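Local coordinates for m3DLH protein (Halieaceae bacterium, PDB 7JKA) that probably hydrolyses dienelactones as an alpha/beta-hydrolase of the dienelactone hydrolase family and may also cleave phosphotriesters, at residues M14-I19 with E31-E36; G40-V45 with G69-A74. All coordinates share one frame; numbering follows the deposited sequence.

Contact 1: residues M14-I19 with E31-E36; sequences MKHREI and ELHWDE
Lys15 and Arg17 clasp the Trp34 indole, put there by a CG lying between its own backbone N and carbonyl carbon (chi1 77°). Lys15 CB lies over one face, 3.7 Å from the centroid of the six-membered ring of Trp34, and Arg17 NH1 comes down on the opposite face, 3.3 Å from Trp34 CH2. The guanidinium stands steeply on the ring, the planes 69° apart, in a cation-pi contact; Leu32 CD2 packs on one of its own faces, while Arg17 NH2 hydrogen-bonds Gln118 and forms a salt bridge with Glu120. Trp34 NE1 gives a straight hydrogen bond in the indole plane, reaching Glu36 OE1 at 2.9 Å from above the carboxylate plane and fixing the indole's rotation. An alanine in place of Trp34 would probably open a gap between Lys15 and Arg17, leaving the guanidinium without its aromatic partner and Glu36 without its N-H donor. On the sheet's other face His16 CB sits over the centre of the His33 ring, which packs against helix 56-67. Glu31 OE1 accepts from His33 NE2 at 2.7 Å, and a water joins His33 ND1 to Lys15 O. Farther out the packing is looser: the exposed His16 ring is slid off that of His33, and His16 ND1 bonds weakly to Glu31 OE2 at 3.4 Å. Four backbone bonds pair the strands as an antiparallel beta hairpin at the margin of the alpha/beta-hydrolase sheet.

Contact 2: residues G40-V45 with G69-A74; sequences GKCPGV and GYAALA
Pro43 and Tyr70 meet where the two segments enter the sheet: Pro43 CB approaches Tyr70 CD1 to 3.8 Å, the pyrrolidine lying obliquely to the phenol ring. With CG anti to the carbonyl carbon (chi1 -52°), the Tyr70 ring is carried alongside Pro43. Tyr70 CB touches Val45 CG2 at 4.2 Å. Cys42 CB points toward segment 69-74 and rests 3.4 Å from Gly69 O; in one of two modelled positions of the side chain, Cys42 SG lies 3.7 Å from Ala71 CB. The backbone then takes over. Ala71 N donates almost straight to Pro43 O at 2.9 Å; the bonds from Val45 N to Ala71 O and from Leu73 N to Val45 O are more bent, and the alternating pattern is that of parallel strands. Between these bonds Gly44 CA comes within 3.1 Å of Ala71 O in a CA-H...O contact, matched by Ala72 CA against Val45 O. The two strands are neighbours in the central sheet of the alpha/beta-hydrolase fold and belong to a beta-alpha-beta crossover connected by helix 56-67. That helix ends in a Schellman motif at Gly69, whose positive phi of 93° turns the chain into the strand. Helix 56-67 also packs back over the pair, Leu65 touching Val45, Tyr70 and Ala72. From helix 232-250, Phe250 meets Pro43 and Phe246 meets Val45. On the Ala71 face lies Val121, and backbone bonds of Cys42 with Asp122 and of Gly44 with Ala127 join the other edge of strand 42-48 to strands 121-122 and 126-131.

Contacts 1 and 2 follow one another along the chain, the hairpin closing before the crossover unit opens, and their centres lie about 9 Å apart in one mixed sheet. Strand 27-35 joins them: its other edge runs antiparallel to strand 71-74, probably through hydrogen bonds from Ala74 N to Glu31 O and from His33 N to Ala72 O, both 2.8 Å. The strand order across this part is therefore 14-22, 27-35, 71-74, 42-48, with an antiparallel margin leading into the parallel core. That pairing makes the N-terminal hairpin and the crossover one continuous sheet of the hydrolase domain, and helix 56-67 packs on one face of both contacts, through His33 and Ala72.

Contact 1: residues M14-I19 with E31-E36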
loop_
_atom_site.group_PDB
_atom_site.type_symbol
_atom_site.label_atom_id
_atom_site.label_comp_id
_atom_site.label_asym_id
_atom_site.label_seq_id
_atom_site.Cartn_x
_atom_site.Cartn_y
_atom_site.Cartn_z
ATOM N N MET A 14 3.046 16.342 14.802
ATOM C CA MET A 14 2.539 15.056 14.323
ATOM C C MET A 14 1.674 14.404 15.387
ATOM O O MET A 14 2.070 14.306 16.554
ATOM C CB MET A 14 3.693 14.123 13.962
ATOM C CG MET A 14 3.830 13.831 12.474
ATOM S SD MET A 14 3.974 15.338 11.515
ATOM C CE MET A 14 5.614 15.869 11.953
ATOM N N LYS A 15 0.497 13.963 14.979
ATOM C CA LYS A 15 -0.466 13.341 15.871
ATOM C C LYS A 15 -0.941 12.042 15.250
ATOM O O LYS A 15 -0.794 11.823 14.048
ATOM C CB LYS A 15 -1.662 14.272 16.112
ATOM C CG LYS A 15 -1.280 15.451 16.960
ATOM C CD LYS A 15 -2.466 16.312 17.395
ATOM C CE LYS A 15 -3.481 15.524 18.241
ATOM N NZ LYS A 15 -2.969 15.148 19.577
ATOM N N HIS A 16 -1.506 11.179 16.085
ATOM C CA HIS A 16 -2.174 9.998 15.578
ATOM C C HIS A 16 -3.413 9.732 16.410
ATOM O O HIS A 16 -3.496 10.107 17.586
ATOM C CB HIS A 16 -1.253 8.763 15.558
ATOM C CG HIS A 16 -0.705 8.398 16.900
ATOM N ND1 HIS A 16 -1.078 7.251 17.568
ATOM C CD2 HIS A 16 0.177 9.035 17.708
ATOM C CE1 HIS A 16 -0.441 7.193 18.724
ATOM N NE2 HIS A 16 0.324 8.264 18.835
ATOM N N ARG A 17 -4.366 9.037 15.784
ATOM C CA ARG A 17 -5.559 8.617 16.502
ATOM C C ARG A 17 -6.029 7.290 15.931
ATOM O O ARG A 17 -5.878 7.011 14.733
ATOM C CB ARG A 17 -6.681 9.669 16.450
ATOM C CG ARG A 17 -7.378 9.856 15.112
ATOM C CD ARG A 17 -8.414 10.974 15.237
ATOM N NE ARG A 17 -9.143 11.253 13.993
ATOM C CZ ARG A 17 -8.874 12.280 13.196
ATOM N NH1 ARG A 17 -7.897 13.139 13.511
ATOM N NH2 ARG A 17 -9.593 12.470 12.100
ATOM N N GLU A 18 -6.557 6.456 16.814
ATOM C CA GLU A 18 -7.164 5.206 16.398
ATOM C C GLU A 18 -8.432 5.494 15.608
ATOM O O GLU A 18 -9.199 6.398 15.952
ATOM C CB GLU A 18 -7.480 4.361 17.631
ATOM C CG GLU A 18 -7.944 2.971 17.352
ATOM C CD GLU A 18 -7.954 2.128 18.608
ATOM O OE1 GLU A 18 -9.007 2.070 19.274
ATOM O OE2 GLU A 18 -6.897 1.546 18.933
ATOM N N ILE A 19 -8.642 4.736 14.535
ATOM C CA ILE A 19 -9.842 4.852 13.711
ATOM C C ILE A 19 -10.480 3.472 13.635
ATOM O O ILE A 19 -9.853 2.529 13.152
ATOM C CB ILE A 19 -9.541 5.351 12.291
ATOM C CG1 ILE A 19 -8.637 6.593 12.298
ATOM C CG2 ILE A 19 -10.833 5.649 11.587
ATOM C CD1 ILE A 19 -9.408 7.865 12.349
ATOM N N GLU A 31 -5.168 3.458 12.090
ATOM C CA GLU A 31 -4.538 4.568 12.788
ATOM C C GLU A 31 -4.287 5.695 11.799
ATOM O O GLU A 31 -3.619 5.489 10.776
ATOM C CB GLU A 31 -3.241 4.098 13.464
ATOM C CG GLU A 31 -2.628 5.109 14.406
ATOM C CD GLU A 31 -1.471 4.518 15.178
ATOM O OE1 GLU A 31 -0.383 4.415 14.616
ATOM O OE2 GLU A 31 -1.652 4.141 16.360
ATOM N N LEU A 32 -4.831 6.875 12.089
ATOM C CA LEU A 32 -4.642 8.054 11.249
ATOM C C LEU A 32 -3.499 8.872 11.820
ATOM O O LEU A 32 -3.470 9.128 13.026
ATOM C CB LEU A 32 -5.906 8.924 11.171
ATOM C CG LEU A 32 -5.780 10.116 10.211
ATOM C CD1 LEU A 32 -6.000 9.651 8.754
ATOM C CD2 LEU A 32 -6.716 11.263 10.552
ATOM N N HIS A 33 -2.559 9.262 10.954
ATOM C CA HIS A 33 -1.455 10.155 11.289
ATOM C C HIS A 33 -1.598 11.439 10.496
ATOM O O HIS A 33 -1.881 11.403 9.297
ATOM C CB HIS A 33 -0.098 9.501 10.984
ATOM C CG HIS A 33 0.209 8.340 11.876
ATOM N ND1 HIS A 33 1.238 8.360 12.790
ATOM C CD2 HIS A 33 -0.392 7.130 12.003
ATOM C CE1 HIS A 33 1.245 7.218 13.458
ATOM N NE2 HIS A 33 0.283 6.447 12.985
ATOM N N TRP A 34 -1.417 12.578 11.160
ATOM C CA TRP A 34 -1.553 13.846 10.462
ATOM C C TRP A 34 -0.720 14.881 11.202
ATOM O O TRP A 34 -0.321 14.676 12.349
ATOM C CB TRP A 34 -3.028 14.264 10.337
ATOM C CG TRP A 34 -3.623 14.824 11.598
ATOM C CD1 TRP A 34 -3.808 16.149 11.879
ATOM C CD2 TRP A 34 -4.098 14.099 12.750
ATOM N NE1 TRP A 34 -4.371 16.296 13.128
ATOM C CE2 TRP A 34 -4.549 15.056 13.686
ATOM C CE3 TRP A 34 -4.179 12.734 13.088
ATOM C CZ2 TRP A 34 -5.075 14.705 14.927
ATOM C CZ3 TRP A 34 -4.697 12.398 14.341
ATOM C CH2 TRP A 34 -5.146 13.373 15.233
ATOM N N ASP A 35 -0.450 15.994 10.529
ATOM C CA ASP A 35 0.252 17.123 11.134
ATOM C C ASP A 35 -0.787 18.144 11.568
ATOM O O ASP A 35 -1.475 18.724 10.722
ATOM C CB ASP A 35 1.248 17.712 10.133
ATOM C CG ASP A 35 2.021 18.916 10.667
ATOM O OD1 ASP A 35 1.871 19.308 11.847
ATOM O OD2 ASP A 35 2.802 19.469 9.870
ATOM N N GLU A 36 -0.905 18.356 12.889
ATOM C CA GLU A 36 -1.902 19.278 13.415
ATOM C C GLU A 36 -1.660 20.708 12.942
ATOM O O GLU A 36 -2.588 21.525 12.950
ATOM C CB GLU A 36 -1.910 19.191 14.944
ATOM C CG GLU A 36 -3.119 19.845 15.634
ATOM C CD GLU A 36 -4.403 19.015 15.481
ATOM O OE1 GLU A 36 -4.859 18.829 14.343
ATOM O OE2 GLU A 36 -4.955 18.593 16.515
HETATM O O HOH W 1 1.873 10.965 13.613
#

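Contact 2: residues G40-V45 with G69-A74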
loop_
_atom_site.group_PDB
_atom_site.type_symbol
_atom_site.label_atom_id
_atom_site.label_comp_id
_atom_site.label_asym_id
_atom_site.label_seq_id
_atom_site.Cartn_x
_atom_site.Cartn_y
_atom_site.Cartn_z
ATOM N N GLY A 40 -5.683 23.857 5.818
ATOM C CA GLY A 40 -6.889 23.243 5.310
ATOM C C GLY A 40 -6.690 21.780 4.985
ATOM O O GLY A 40 -5.745 21.131 5.440
ATOM N N LYS A 41 -7.600 21.263 4.171
ATOM C CA LYS A 41 -7.583 19.855 3.802
ATOM C C LYS A 41 -6.294 19.494 3.073
ATOM O O LYS A 41 -5.789 20.268 2.255
ATOM C CB LYS A 41 -8.793 19.535 2.921
ATOM C CG LYS A 41 -10.130 19.949 3.526
ATOM C CD LYS A 41 -11.298 19.308 2.778
ATOM C CE LYS A 41 -12.032 18.317 3.655
ATOM N NZ LYS A 41 -12.599 18.968 4.868
ATOM N N CYS A 42 -5.768 18.319 3.366
ATOM C CA CYS A 42 -4.526 17.870 2.766
ATOM C C CYS A 42 -4.722 16.538 2.055
ATOM O O CYS A 42 -5.723 15.846 2.266
ATOM C CB CYS A 42 -3.436 17.739 3.833
ATOM S SG CYS A 42 -3.825 16.499 5.014
ATOM N N PRO A 43 -3.783 16.149 1.198
ATOM C CA PRO A 43 -3.906 14.854 0.530
ATOM C C PRO A 43 -3.958 13.727 1.544
ATOM O O PRO A 43 -3.303 13.768 2.587
ATOM C CB PRO A 43 -2.637 14.776 -0.325
ATOM C CG PRO A 43 -2.269 16.211 -0.529
ATOM C CD PRO A 43 -2.582 16.880 0.759
ATOM N N GLY A 44 -4.757 12.724 1.228
ATOM C CA GLY A 44 -4.879 11.536 2.053
ATOM C C GLY A 44 -4.147 10.376 1.404
ATOM O O GLY A 44 -4.197 10.196 0.179
ATOM N N VAL A 45 -3.502 9.563 2.231
ATOM C CA VAL A 45 -2.807 8.373 1.751
ATOM C C VAL A 45 -3.241 7.199 2.614
ATOM O O VAL A 45 -3.105 7.251 3.845
ATOM C CB VAL A 45 -1.269 8.541 1.793
ATOM C CG1 VAL A 45 -0.576 7.284 1.199
ATOM C CG2 VAL A 45 -0.821 9.808 1.062
ATOM N N GLY A 69 3.217 16.427 5.147
ATOM C CA GLY A 69 2.014 17.223 4.979
ATOM C C GLY A 69 0.804 16.447 4.512
ATOM O O GLY A 69 -0.151 17.056 4.010
ATOM N N TYR A 70 0.805 15.132 4.656
ATOM C CA TYR A 70 -0.348 14.328 4.271
ATOM C C TYR A 70 -1.103 13.869 5.520
ATOM O O TYR A 70 -0.620 13.989 6.640
ATOM C CB TYR A 70 0.081 13.119 3.444
ATOM C CG TYR A 70 0.966 13.468 2.269
ATOM C CD1 TYR A 70 0.685 14.565 1.467
ATOM C CD2 TYR A 70 2.080 12.714 1.985
ATOM C CE1 TYR A 70 1.482 14.881 0.409
ATOM C CE2 TYR A 70 2.893 13.027 0.923
ATOM C CZ TYR A 70 2.582 14.102 0.140
ATOM O OH TYR A 70 3.378 14.436 -0.930
ATOM N N ALA A 71 -2.305 13.341 5.306
ATOM C CA ALA A 71 -3.058 12.608 6.319
ATOM C C ALA A 71 -3.051 11.161 5.882
ATOM O O ALA A 71 -3.535 10.857 4.795
ATOM C CB ALA A 71 -4.497 13.124 6.430
ATOM N N ALA A 72 -2.474 10.280 6.700
ATOM C CA ALA A 72 -2.197 8.917 6.290
ATOM C C ALA A 72 -2.915 7.953 7.224
ATOM O O ALA A 72 -2.736 8.013 8.443
ATOM C CB ALA A 72 -0.682 8.676 6.287
ATOM N N LEU A 73 -3.707 7.044 6.644
ATOM C CA LEU A 73 -4.396 6.012 7.416
ATOM C C LEU A 73 -3.628 4.706 7.271
ATOM O O LEU A 73 -3.610 4.110 6.187
ATOM C CB LEU A 73 -5.834 5.844 6.936
ATOM C CG LEU A 73 -6.628 4.792 7.729
ATOM C CD1 LEU A 73 -6.973 5.340 9.093
ATOM C CD2 LEU A 73 -7.906 4.384 7.003
ATOM N N ALA A 74 -3.009 4.259 8.354
ATOM C CA ALA A 74 -2.462 2.908 8.399
ATOM C C ALA A 74 -3.627 1.927 8.548
ATOM O O ALA A 74 -4.370 1.981 9.536
ATOM C CB ALA A 74 -1.474 2.799 9.558
#